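Local coordinates for nitrite oxidoreductase subunit B (Kuenenia stuttgartiensis, PDB 7B04), which probably relays electrons through its four iron-sulfur clusters between the catalytic subunit and the heme-bearing subunit of a nitrite-oxidising complex of anammox bacteria, at residues Q205-V215 against Y225-E233; W75-I83 against L291-T299. All coordinates share one frame; numbering follows the deposited sequence.

Contact 1: Q205-V215 against Y225-E233; sequences QKRCRGYRKCV and YRGLTRVSE. With F3S (Fe3-s4 cluster), chain B; HEM (protoporphyrin IX containing Fe), chain C.
Arg212 lies flat over Tyr225 where a cluster-binding loop meets a beta hairpin. The loop 205-215 belongs to a ferredoxin-like 4Fe-4S dicluster domain, as in NarH. It ends in a short helix, with Arg212 at the N-cap position. The hairpin pairs strands 224-226 and 231-233.

From CB the Arg212 chain bends twice, at chi2 (71°) and chi3 (64°), and folds back onto the ring. CD touches the ring first, 3.3 Å from Tyr225 CD1, and makes a CH-pi contact over the face. NE donates to Gly210 O at 3.0 Å. That carbonyl lies in the guanidinium plane, although the donor stands well above the carbonyl plane. CZ lies 3.6 Å from the ring centroid, a cation-pi stack with the planes 13° apart. NH1 ends over the rim at CE2 and CD2, and NH2 lies near CZ and OH. Tyr225 OH is hydrogen-bonded to Ala124 O of subunit C. With an alanine in place of Tyr225, the Arg212 guanidinium is likely to lose its stacking partner, and Ala124 O of subunit C its hydroxyl donor.

The same loop gives two of the iron ligands of the [3Fe-4S] cluster, and Cys187 completes the site. Cys208 SG and Cys214 SG each bind an iron at 2.3 Å. Gly210 N donates to Cys208 SG, and Ser232 N adds a weak bond from the hairpin. Gly210 CA makes a CA-H...O contact with Arg230 O at 3.5 Å. Arg209 NE donates to propionate O2D of the subunit C heme at 2.8 Å, and Tyr211 OH to O2A. Cys208 also packs on Val231. At the start of the loop, Gln205 NE2 donates to Ser232 O at 2.9 Å, and the acceptor lies in the plane of the amide.

Contact 2: W75-I83 against L291-T299; sequences WDVKTLKLI and LPLYPQFGT
Leu80 pushes its two methyl ends against Tyr294 and Phe297. Here helix 75-81 packs on the 3-10 turn 295-297. This turn follows strand 291-292, an outermost strand, within this chain, of a mixed four-stranded sheet.

The tight part surrounds the ring of Phe297. Leu80 CD2 and Thr79 CG2 both come to Phe297 CE1, at 3.6 and 3.7 Å, obliquely to the ring. Ile83 CD1 meets the ring edge in its plane, 3.9 Å from Phe297 CD1. Chi1 of 61° places CG1 of Ile83 between its backbone N and carbonyl carbon, and the rest of the chain then extends to the ring. Leu80 CD1 turns instead to Tyr294, 3.6 Å from Tyr294 CE1. Trp75 CH2 reaches CE2 of the same ring, with the ring planes at 90°.

The looser side is at Trp75. Its CH2 comes no closer than 4.1 Å to Leu293 CD2, at the indole edge. Trp75 CZ3 stays 4.2 Å from Phe297 CE2. Ile83 meets Gln296 more distantly than it meets Phe297. Away from the contact the helix carries the exposed Lys81, which makes a cation-pi contact with Phe1134 of subunit A.

The polar ends of Trp75 and Asp76 have partners outside the two segments. Trp75 NE1 binds Glu64, and Asp76 OD2 forms a salt bridge with Lys66. Tyr294 OH adds only a weak bond to Asp76 OD2, at 3.3 Å.

Overall arrangement
The two contacts do not touch. Their centres are 23 Å apart and their nearest atoms about 8 Å. Along the chain, contact 1 is nested inside the long loop closed by contact 2. Contact 1 lies at the heme end of the subunit and binds the [3Fe-4S] cluster. Contact 2 holds no cluster. Both approach the surroundings of [4Fe-4S] cluster #3: the Cys214 side chain is about 4 Å from that of Cys183, and the Phe297 side chain about 8 Å from that of Cys178. Tyr220, from the pocket of that cluster, stands edge-to-face with Phe297. Contact 2 thus lies in the second shell of the cluster next to the one contact 1 binds, linked through Tyr220.

Contact 1: Q205-V215 against Y225-E233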
loop_
_atom_site.group_PDB
_atom_site.type_symbol
_atom_site.label_atom_id
_atom_site.label_comp_id
_atom_site.label_asym_id
_atom_site.label_seq_id
_atom_site.Cartn_x
_atom_site.Cartn_y
_atom_site.Cartn_z
ATOM N N GLN A 205 1.015 33.146 -2.759
ATOM C CA GLN A 205 -0.263 32.995 -2.073
ATOM C C GLN A 205 -0.817 34.325 -1.576
ATOM O O GLN A 205 -2.019 34.417 -1.308
ATOM C CB GLN A 205 -0.117 32.011 -0.911
ATOM C CG GLN A 205 0.197 30.594 -1.359
ATOM C CD GLN A 205 -0.945 29.967 -2.131
ATOM O OE1 GLN A 205 -2.037 29.771 -1.598
ATOM N NE2 GLN A 205 -0.701 29.654 -3.399
ATOM N N LYS A 206 0.029 35.350 -1.430
ATOM C CA LYS A 206 -0.463 36.675 -1.071
ATOM C C LYS A 206 -1.145 37.374 -2.243
ATOM O O LYS A 206 -2.095 38.137 -2.036
ATOM C CB LYS A 206 0.683 37.542 -0.542
ATOM C CG LYS A 206 0.255 38.935 -0.096
ATOM C CD LYS A 206 1.427 39.740 0.440
ATOM C CE LYS A 206 0.997 41.143 0.838
ATOM N NZ LYS A 206 2.126 41.940 1.390
ATOM N N ARG A 207 -0.698 37.111 -3.474
ATOM C CA ARG A 207 -1.160 37.857 -4.637
ATOM C C ARG A 207 -2.041 37.056 -5.582
ATOM O O ARG A 207 -2.683 37.656 -6.449
ATOM C CB ARG A 207 0.036 38.388 -5.441
ATOM C CG ARG A 207 0.812 39.507 -4.778
ATOM C CD ARG A 207 1.898 40.028 -5.707
ATOM N NE ARG A 207 1.341 40.694 -6.881
ATOM C CZ ARG A 207 1.361 40.188 -8.111
ATOM N NH1 ARG A 207 0.830 40.868 -9.117
ATOM N NH2 ARG A 207 1.914 39.004 -8.335
ATOM N N CYS A 208 -2.091 35.733 -5.442
ATOM C CA CYS A 208 -2.944 34.926 -6.304
ATOM C C CYS A 208 -4.408 35.298 -6.106
ATOM O O CYS A 208 -4.847 35.599 -4.992
ATOM C CB CYS A 208 -2.733 33.442 -6.015
ATOM S SG CYS A 208 -3.791 32.337 -6.974
ATOM N N ARG A 209 -5.170 35.285 -7.201
ATOM C CA ARG A 209 -6.586 35.632 -7.155
ATOM C C ARG A 209 -7.484 34.512 -7.672
ATOM O O ARG A 209 -8.646 34.761 -8.011
ATOM C CB ARG A 209 -6.840 36.924 -7.932
ATOM C CG ARG A 209 -6.262 38.162 -7.260
ATOM C CD ARG A 209 -6.620 39.431 -8.012
ATOM N NE ARG A 209 -8.055 39.700 -7.986
ATOM C CZ ARG A 209 -8.677 40.351 -7.010
ATOM N NH1 ARG A 209 -9.986 40.553 -7.076
ATOM N NH2 ARG A 209 -7.994 40.800 -5.965
ATOM N N GLY A 210 -6.981 33.283 -7.722
ATOM C CA GLY A 210 -7.800 32.161 -8.154
ATOM C C GLY A 210 -8.263 32.254 -9.591
ATOM O O GLY A 210 -9.429 31.963 -9.888
ATOM N N TYR A 211 -7.371 32.660 -10.493
ATOM C CA TYR A 211 -7.686 32.795 -11.908
ATOM C C TYR A 211 -7.706 31.470 -12.654
ATOM O O TYR A 211 -7.990 31.474 -13.851
ATOM C CB TYR A 211 -6.718 33.760 -12.592
ATOM C CG TYR A 211 -6.979 35.208 -12.243
ATOM C CD1 TYR A 211 -8.125 35.588 -11.552
ATOM C CD2 TYR A 211 -6.072 36.192 -12.591
ATOM C CE1 TYR A 211 -8.356 36.913 -11.225
ATOM C CE2 TYR A 211 -6.297 37.513 -12.268
ATOM C CZ TYR A 211 -7.434 37.871 -11.586
ATOM O OH TYR A 211 -7.648 39.194 -11.269
ATOM N N ARG A 212 -7.224 30.382 -12.070
ATOM C CA ARG A 212 -7.377 29.061 -12.673
ATOM C C ARG A 212 -6.721 28.952 -14.051
ATOM O O ARG A 212 -6.858 27.915 -14.712
ATOM C CB ARG A 212 -8.873 28.706 -12.799
ATOM C CG ARG A 212 -9.435 27.636 -11.871
ATOM C CD ARG A 212 -9.553 28.084 -10.419
ATOM N NE ARG A 212 -10.491 29.184 -10.167
ATOM C CZ ARG A 212 -11.780 29.035 -9.862
ATOM N NH1 ARG A 212 -12.323 27.827 -9.795
ATOM N NH2 ARG A 212 -12.534 30.104 -9.634
ATOM N N LYS A 213 -6.007 29.989 -14.508
ATOM C CA LYS A 213 -5.328 29.903 -15.800
ATOM C C LYS A 213 -4.130 28.969 -15.732
ATOM O O LYS A 213 -3.857 28.233 -16.687
ATOM C CB LYS A 213 -4.898 31.290 -16.282
ATOM C CG LYS A 213 -6.032 32.294 -16.437
ATOM C CD LYS A 213 -7.086 31.810 -17.423
ATOM C CE LYS A 213 -6.618 31.951 -18.862
ATOM N NZ LYS A 213 -7.681 31.558 -19.830
ATOM N N CYS A 214 -3.391 29.003 -14.621
ATOM C CA CYS A 214 -2.342 28.014 -14.401
ATOM C C CYS A 214 -2.913 26.603 -14.431
ATOM O O CYS A 214 -2.325 25.699 -15.035
ATOM C CB CYS A 214 -1.643 28.284 -13.071
ATOM S SG CYS A 214 -2.775 28.529 -11.687
ATOM N N VAL A 215 -4.060 26.398 -13.779
ATOM C CA VAL A 215 -4.743 25.110 -13.838
ATOM C C VAL A 215 -5.157 24.791 -15.265
ATOM O O VAL A 215 -5.133 23.628 -15.686
ATOM C CB VAL A 215 -5.955 25.114 -12.885
ATOM C CG1 VAL A 215 -6.661 23.769 -12.902
ATOM C CG2 VAL A 215 -5.519 25.479 -11.474
ATOM N N TYR A 225 -6.688 24.126 -7.680
ATOM C CA TYR A 225 -7.453 25.180 -7.027
ATOM C C TYR A 225 -7.965 24.687 -5.682
ATOM O O TYR A 225 -8.633 23.647 -5.601
ATOM C CB TYR A 225 -8.611 25.615 -7.919
ATOM C CG TYR A 225 -9.503 26.693 -7.346
ATOM C CD1 TYR A 225 -9.024 27.978 -7.124
ATOM C CD2 TYR A 225 -10.835 26.433 -7.056
ATOM C CE1 TYR A 225 -9.846 28.970 -6.620
ATOM C CE2 TYR A 225 -11.662 27.417 -6.549
ATOM C CZ TYR A 225 -11.163 28.684 -6.332
ATOM O OH TYR A 225 -11.989 29.663 -5.827
ATOM N N ARG A 226 -7.646 25.436 -4.633
ATOM C CA ARG A 226 -8.061 25.103 -3.278
ATOM C C ARG A 226 -9.394 25.767 -2.973
ATOM O O ARG A 226 -9.471 26.997 -2.867
ATOM C CB ARG A 226 -7.010 25.528 -2.258
ATOM C CG ARG A 226 -7.216 24.893 -0.900
ATOM C CD ARG A 226 -6.061 25.149 0.044
ATOM N NE ARG A 226 -6.422 24.756 1.399
ATOM C CZ ARG A 226 -5.740 25.093 2.487
ATOM N NH1 ARG A 226 -4.651 25.850 2.399
ATOM N NH2 ARG A 226 -6.153 24.675 3.675
ATOM N N GLY A 227 -10.450 24.957 -2.935
ATOM C CA GLY A 227 -11.775 25.481 -2.628
ATOM C C GLY A 227 -11.835 26.369 -1.398
ATOM O O GLY A 227 -12.512 27.399 -1.404
ATOM N N LEU A 228 -11.116 25.998 -0.338
ATOM C CA LEU A 228 -11.190 26.755 0.915
ATOM C C LEU A 228 -10.598 28.159 0.790
ATOM O O LEU A 228 -11.199 29.141 1.241
ATOM C CB LEU A 228 -10.485 25.986 2.038
ATOM C CG LEU A 228 -10.841 26.447 3.458
ATOM C CD1 LEU A 228 -12.121 25.772 3.935
ATOM C CD2 LEU A 228 -9.681 26.173 4.407
ATOM N N THR A 229 -9.413 28.275 0.195
ATOM C CA THR A 229 -8.701 29.547 0.138
ATOM C C THR A 229 -9.044 30.370 -1.095
ATOM O O THR A 229 -8.581 31.512 -1.206
ATOM C CB THR A 229 -7.187 29.302 0.188
ATOM O OG1 THR A 229 -6.813 28.380 -0.844
ATOM C CG2 THR A 229 -6.790 28.731 1.541
ATOM N N ARG A 230 -9.851 29.827 -2.004
ATOM C CA ARG A 230 -10.243 30.481 -3.249
ATOM C C ARG A 230 -9.043 30.890 -4.096
ATOM O O ARG A 230 -9.131 31.837 -4.885
ATOM C CB ARG A 230 -11.135 31.699 -2.980
ATOM C CG ARG A 230 -12.611 31.379 -2.797
ATOM C CD ARG A 230 -12.887 30.768 -1.434
ATOM N NE ARG A 230 -14.313 30.727 -1.128
ATOM C CZ ARG A 230 -14.832 30.119 -0.066
ATOM N NH1 ARG A 230 -14.041 29.492 0.793
ATOM N NH2 ARG A 230 -16.142 30.132 0.134
ATOM N N VAL A 231 -7.917 30.184 -3.954
ATOM C CA VAL A 231 -6.718 30.413 -4.750
ATOM C C VAL A 231 -6.105 29.055 -5.068
ATOM O O VAL A 231 -6.425 28.041 -4.445
ATOM C CB VAL A 231 -5.672 31.326 -4.062
ATOM C CG1 VAL A 231 -6.303 32.625 -3.567
ATOM C CG2 VAL A 231 -4.973 30.591 -2.934
ATOM N N SER A 232 -5.208 29.047 -6.049
ATOM C CA SER A 232 -4.562 27.818 -6.485
ATOM C C SER A 232 -3.222 27.614 -5.790
ATOM O O SER A 232 -2.558 28.569 -5.379
ATOM C CB SER A 232 -4.356 27.823 -8.000
ATOM O OG SER A 232 -5.592 27.896 -8.687
ATOM N N GLU A 233 -2.836 26.347 -5.661
ATOM C CA GLU A 233 -1.586 25.944 -5.039
ATOM C C GLU A 233 -0.896 24.928 -5.937
ATOM O O GLU A 233 -1.504 24.361 -6.850
ATOM C CB GLU A 233 -1.814 25.348 -3.643
ATOM C CG GLU A 233 -2.385 26.317 -2.624
ATOM C CD GLU A 233 -2.773 25.630 -1.328
ATOM O OE1 GLU A 233 -2.775 24.381 -1.295
ATOM O OE2 GLU A 233 -3.074 26.337 -0.343
HETATM FE FE1 F3S B . -2.610 33.334 -11.541
HETATM FE FE3 F3S B . -3.652 32.367 -9.228
HETATM FE FE4 F3S B . -3.301 30.712 -11.351
HETATM S S1 F3S B . -4.105 34.315 -10.203
HETATM S S2 F3S B . -3.624 32.047 -13.149
HETATM S S3 F3S B . -1.632 31.777 -10.149
HETATM S S4 F3S B . -5.046 30.689 -9.920
HETATM C CHA HEM C . -8.583 42.000 -13.626
HETATM C CHB HEM C . -7.376 43.174 -18.199
HETATM C CHC HEM C . -10.639 46.768 -17.961
HETATM C CHD HEM C . -11.731 45.705 -13.312
HETATM C C1A HEM C . -7.912 42.059 -14.834
HETATM C C2A HEM C . -6.685 41.363 -15.161
HETATM C C3A HEM C . -6.351 41.674 -16.425
HETATM C C4A HEM C . -7.342 42.597 -16.943
HETATM C CMA HEM C . -5.126 41.164 -17.217
HETATM C CAA HEM C . -5.951 40.404 -14.196
HETATM C CBA HEM C . -4.578 40.945 -13.820
HETATM C CGA HEM C . -4.698 41.785 -12.581
HETATM O O1A HEM C . -3.976 42.809 -12.480
HETATM O O2A HEM C . -5.529 41.431 -11.707
HETATM C C1B HEM C . -8.201 44.217 -18.571
HETATM C C2B HEM C . -8.361 44.767 -19.902
HETATM C C3B HEM C . -9.262 45.771 -19.838
HETATM C C4B HEM C . -9.710 45.871 -18.460
HETATM C CMB HEM C . -7.573 44.246 -21.124
HETATM C CAB HEM C . -9.814 46.689 -20.961
HETATM C CBB HEM C . -9.613 46.500 -22.271
HETATM C C1C HEM C . -11.250 46.751 -16.718
HETATM C C2C HEM C . -12.389 47.563 -16.324
HETATM C C3C HEM C . -12.696 47.271 -15.057
HETATM C C4C HEM C . -11.757 46.272 -14.578
HETATM C CMC HEM C . -13.129 48.578 -17.225
HETATM C CAC HEM C . -13.845 47.900 -14.235
HETATM C CBC HEM C . -13.629 48.432 -13.030
HETATM C C1D HEM C . -11.039 44.542 -13.025
HETATM C C2D HEM C . -11.245 43.662 -11.887
HETATM C C3D HEM C . -10.384 42.649 -11.978
HETATM C C4D HEM C . -9.587 42.836 -13.176
HETATM C CMD HEM C . -12.275 43.849 -10.752
HETATM C CAD HEM C . -10.267 41.488 -10.966
HETATM C CBD HEM C . -11.012 40.258 -11.468
HETATM C CGD HEM C . -11.075 39.223 -10.374
HETATM O O1D HEM C . -11.741 38.177 -10.574
HETATM O O2D HEM C . -10.469 39.441 -9.294
HETATM N NA HEM C . -8.270 42.801 -15.942
HETATM N NB HEM C . -9.037 44.914 -17.727
HETATM N NC HEM C . -10.884 45.974 -15.626
HETATM N ND HEM C . -10.015 44.000 -13.797
HETATM FE FE HEM C . -9.292 44.476 -15.782
#

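Contact 2: W75-I83 against L291-T299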
loop_
_atom_site.group_PDB
_atom_site.type_symbol
_atom_site.label_atom_id
_atom_site.label_comp_id
_atom_site.label_asym_id
_atom_site.label_seq_id
_atom_site.Cartn_x
_atom_site.Cartn_y
_atom_site.Cartn_z
ATOM N N TRP A 75 -5.096 12.530 -18.262
ATOM C CA TRP A 75 -4.547 13.873 -18.442
ATOM C C TRP A 75 -3.614 13.969 -19.649
ATOM O O TRP A 75 -3.617 14.983 -20.357
ATOM C CB TRP A 75 -3.805 14.302 -17.175
ATOM C CG TRP A 75 -2.549 13.523 -16.973
ATOM C CD1 TRP A 75 -2.422 12.318 -16.343
ATOM C CD2 TRP A 75 -1.238 13.880 -17.425
ATOM N NE1 TRP A 75 -1.111 11.910 -16.364
ATOM C CE2 TRP A 75 -0.364 12.851 -17.024
ATOM C CE3 TRP A 75 -0.719 14.970 -18.128
ATOM C CZ2 TRP A 75 1.000 12.883 -17.301
ATOM C CZ3 TRP A 75 0.636 15.001 -18.400
ATOM C CH2 TRP A 75 1.481 13.963 -17.986
ATOM N N ASP A 76 -2.808 12.936 -19.908
ATOM C CA ASP A 76 -1.882 13.003 -21.037
ATOM C C ASP A 76 -2.636 13.022 -22.362
ATOM O O ASP A 76 -2.378 13.873 -23.222
ATOM C CB ASP A 76 -0.871 11.855 -20.994
ATOM C CG ASP A 76 -1.483 10.544 -20.558
ATOM O OD1 ASP A 76 -2.712 10.377 -20.700
ATOM O OD2 ASP A 76 -0.724 9.672 -20.079
ATOM N N VAL A 77 -3.577 12.092 -22.542
ATOM C CA VAL A 77 -4.275 11.978 -23.820
ATOM C C VAL A 77 -5.095 13.235 -24.095
ATOM O O VAL A 77 -5.197 13.686 -25.243
ATOM C CB VAL A 77 -5.132 10.698 -23.851
ATOM C CG1 VAL A 77 -4.264 9.507 -23.514
ATOM C CG2 VAL A 77 -6.301 10.788 -22.885
ATOM N N LYS A 78 -5.693 13.817 -23.050
ATOM C CA LYS A 78 -6.498 15.020 -23.235
ATOM C C LYS A 78 -5.651 16.173 -23.759
ATOM O O LYS A 78 -6.069 16.895 -24.671
ATOM C CB LYS A 78 -7.179 15.406 -21.921
ATOM C CG LYS A 78 -8.345 14.510 -21.531
ATOM C CD LYS A 78 -8.986 14.964 -20.229
ATOM C CE LYS A 78 -10.121 15.941 -20.480
ATOM N NZ LYS A 78 -11.362 15.244 -20.918
ATOM N N THR A 79 -4.458 16.361 -23.193
ATOM C CA THR A 79 -3.578 17.440 -23.632
ATOM C C THR A 79 -2.888 17.104 -24.951
ATOM O O THR A 79 -2.727 17.980 -25.809
ATOM C CB THR A 79 -2.543 17.746 -22.549
ATOM O OG1 THR A 79 -3.213 18.139 -21.345
ATOM C CG2 THR A 79 -1.617 18.868 -22.993
ATOM N N LEU A 80 -2.486 15.845 -25.137
ATOM C CA LEU A 80 -1.825 15.452 -26.378
ATOM C C LEU A 80 -2.746 15.590 -27.583
ATOM O O LEU A 80 -2.258 15.742 -28.708
ATOM C CB LEU A 80 -1.311 14.013 -26.273
ATOM C CG LEU A 80 -0.021 13.779 -25.483
ATOM C CD1 LEU A 80 0.217 12.291 -25.283
ATOM C CD2 LEU A 80 1.169 14.424 -26.176
ATOM N N LYS A 81 -4.065 15.539 -27.372
ATOM C CA LYS A 81 -5.001 15.711 -28.479
ATOM C C LYS A 81 -5.083 17.160 -28.934
ATOM O O LYS A 81 -5.352 17.427 -30.112
ATOM C CB LYS A 81 -6.394 15.243 -28.062
ATOM C CG LYS A 81 -7.422 15.339 -29.168
ATOM C CD LYS A 81 -8.759 14.766 -28.752
ATOM C CE LYS A 81 -9.642 14.558 -29.969
ATOM N NZ LYS A 81 -8.839 14.148 -31.157
ATOM N N LEU A 82 -4.820 18.102 -28.035
ATOM C CA LEU A 82 -4.870 19.515 -28.382
ATOM C C LEU A 82 -3.671 19.958 -29.206
ATOM O O LEU A 82 -3.655 21.097 -29.684
ATOM C CB LEU A 82 -4.982 20.359 -27.105
ATOM C CG LEU A 82 -6.224 20.072 -26.252
ATOM C CD1 LEU A 82 -6.161 20.822 -24.929
ATOM C CD2 LEU A 82 -7.502 20.412 -27.005
ATOM N N ILE A 83 -2.670 19.096 -29.376
ATOM C CA ILE A 83 -1.483 19.424 -30.157
ATOM C C ILE A 83 -1.266 18.381 -31.246
ATOM O O ILE A 83 -0.197 18.333 -31.864
ATOM C CB ILE A 83 -0.243 19.532 -29.252
ATOM C CG1 ILE A 83 0.024 18.191 -28.563
ATOM C CG2 ILE A 83 -0.431 20.634 -28.222
ATOM C CD1 ILE A 83 1.345 18.133 -27.833
ATOM N N LEU A 291 15.450 10.965 -19.171
ATOM C CA LEU A 291 14.825 11.781 -20.198
ATOM C C LEU A 291 13.576 12.468 -19.665
ATOM O O LEU A 291 12.905 11.940 -18.773
ATOM C CB LEU A 291 14.454 10.926 -21.419
ATOM C CG LEU A 291 15.544 9.995 -21.948
ATOM C CD1 LEU A 291 15.031 9.214 -23.138
ATOM C CD2 LEU A 291 16.793 10.776 -22.316
ATOM N N PRO A 292 13.238 13.640 -20.199
ATOM C CA PRO A 292 12.105 14.401 -19.665
ATOM C C PRO A 292 10.767 13.802 -20.075
ATOM O O PRO A 292 10.648 13.081 -21.067
ATOM C CB PRO A 292 12.294 15.792 -20.282
ATOM C CG PRO A 292 13.017 15.530 -21.556
ATOM C CD PRO A 292 13.929 14.366 -21.281
ATOM N N LEU A 293 9.749 14.126 -19.282
ATOM C CA LEU A 293 8.391 13.651 -19.520
ATOM C C LEU A 293 7.685 14.573 -20.506
ATOM O O LEU A 293 7.512 15.766 -20.234
ATOM C CB LEU A 293 7.613 13.580 -18.207
ATOM C CG LEU A 293 6.151 13.155 -18.321
ATOM C CD1 LEU A 293 6.060 11.732 -18.843
ATOM C CD2 LEU A 293 5.445 13.285 -16.980
ATOM N N TYR A 294 7.257 14.006 -21.637
ATOM C CA TYR A 294 6.561 14.705 -22.710
ATOM C C TYR A 294 7.236 16.034 -23.045
ATOM O O TYR A 294 6.665 17.101 -22.785
ATOM C CB TYR A 294 5.095 14.942 -22.340
ATOM C CG TYR A 294 4.246 13.684 -22.265
ATOM C CD1 TYR A 294 3.945 12.952 -23.407
ATOM C CD2 TYR A 294 3.735 13.236 -21.052
ATOM C CE1 TYR A 294 3.170 11.809 -23.344
ATOM C CE2 TYR A 294 2.957 12.092 -20.979
ATOM C CZ TYR A 294 2.677 11.383 -22.128
ATOM O OH TYR A 294 1.905 10.246 -22.066
ATOM N N PRO A 295 8.433 16.017 -23.641
ATOM C CA PRO A 295 9.028 17.274 -24.107
ATOM C C PRO A 295 8.251 17.903 -25.240
ATOM O O PRO A 295 8.512 19.064 -25.574
ATOM C CB PRO A 295 10.435 16.859 -24.554
ATOM C CG PRO A 295 10.291 15.421 -24.929
ATOM C CD PRO A 295 9.254 14.845 -23.998
ATOM N N GLN A 296 7.308 17.173 -25.840
ATOM C CA GLN A 296 6.434 17.730 -26.873
ATOM C C GLN A 296 5.743 18.999 -26.410
ATOM O O GLN A 296 5.565 19.934 -27.202
ATOM C CB GLN A 296 5.370 16.705 -27.253
ATOM C CG GLN A 296 5.874 15.393 -27.809
ATOM C CD GLN A 296 5.937 14.304 -26.757
ATOM O OE1 GLN A 296 5.096 14.246 -25.871
ATOM N NE2 GLN A 296 6.947 13.437 -26.849
ATOM N N PHE A 297 5.367 19.050 -25.130
ATOM C CA PHE A 297 4.636 20.194 -24.599
ATOM C C PHE A 297 5.435 21.491 -24.686
ATOM O O PHE A 297 4.849 22.567 -24.869
ATOM C CB PHE A 297 4.210 19.896 -23.166
ATOM C CG PHE A 297 3.246 18.738 -23.054
ATOM C CD1 PHE A 297 2.460 18.366 -24.134
ATOM C CD2 PHE A 297 3.134 18.020 -21.876
ATOM C CE1 PHE A 297 1.579 17.308 -24.038
ATOM C CE2 PHE A 297 2.251 16.960 -21.771
ATOM C CZ PHE A 297 1.472 16.603 -22.859
ATOM N N GLY A 298 6.757 21.418 -24.558
ATOM C CA GLY A 298 7.584 22.594 -24.710
ATOM C C GLY A 298 7.860 23.367 -23.441
ATOM O O GLY A 298 8.188 24.555 -23.516
ATOM N N THR A 299 7.696 22.761 -22.273
ATOM C CA THR A 299 7.961 23.484 -21.038
ATOM C C THR A 299 9.379 23.282 -20.515
ATOM O O THR A 299 9.799 24.028 -19.625
ATOM C CB THR A 299 6.958 23.076 -19.956
ATOM O OG1 THR A 299 7.272 21.762 -19.479
ATOM C CG2 THR A 299 5.542 23.091 -20.506
#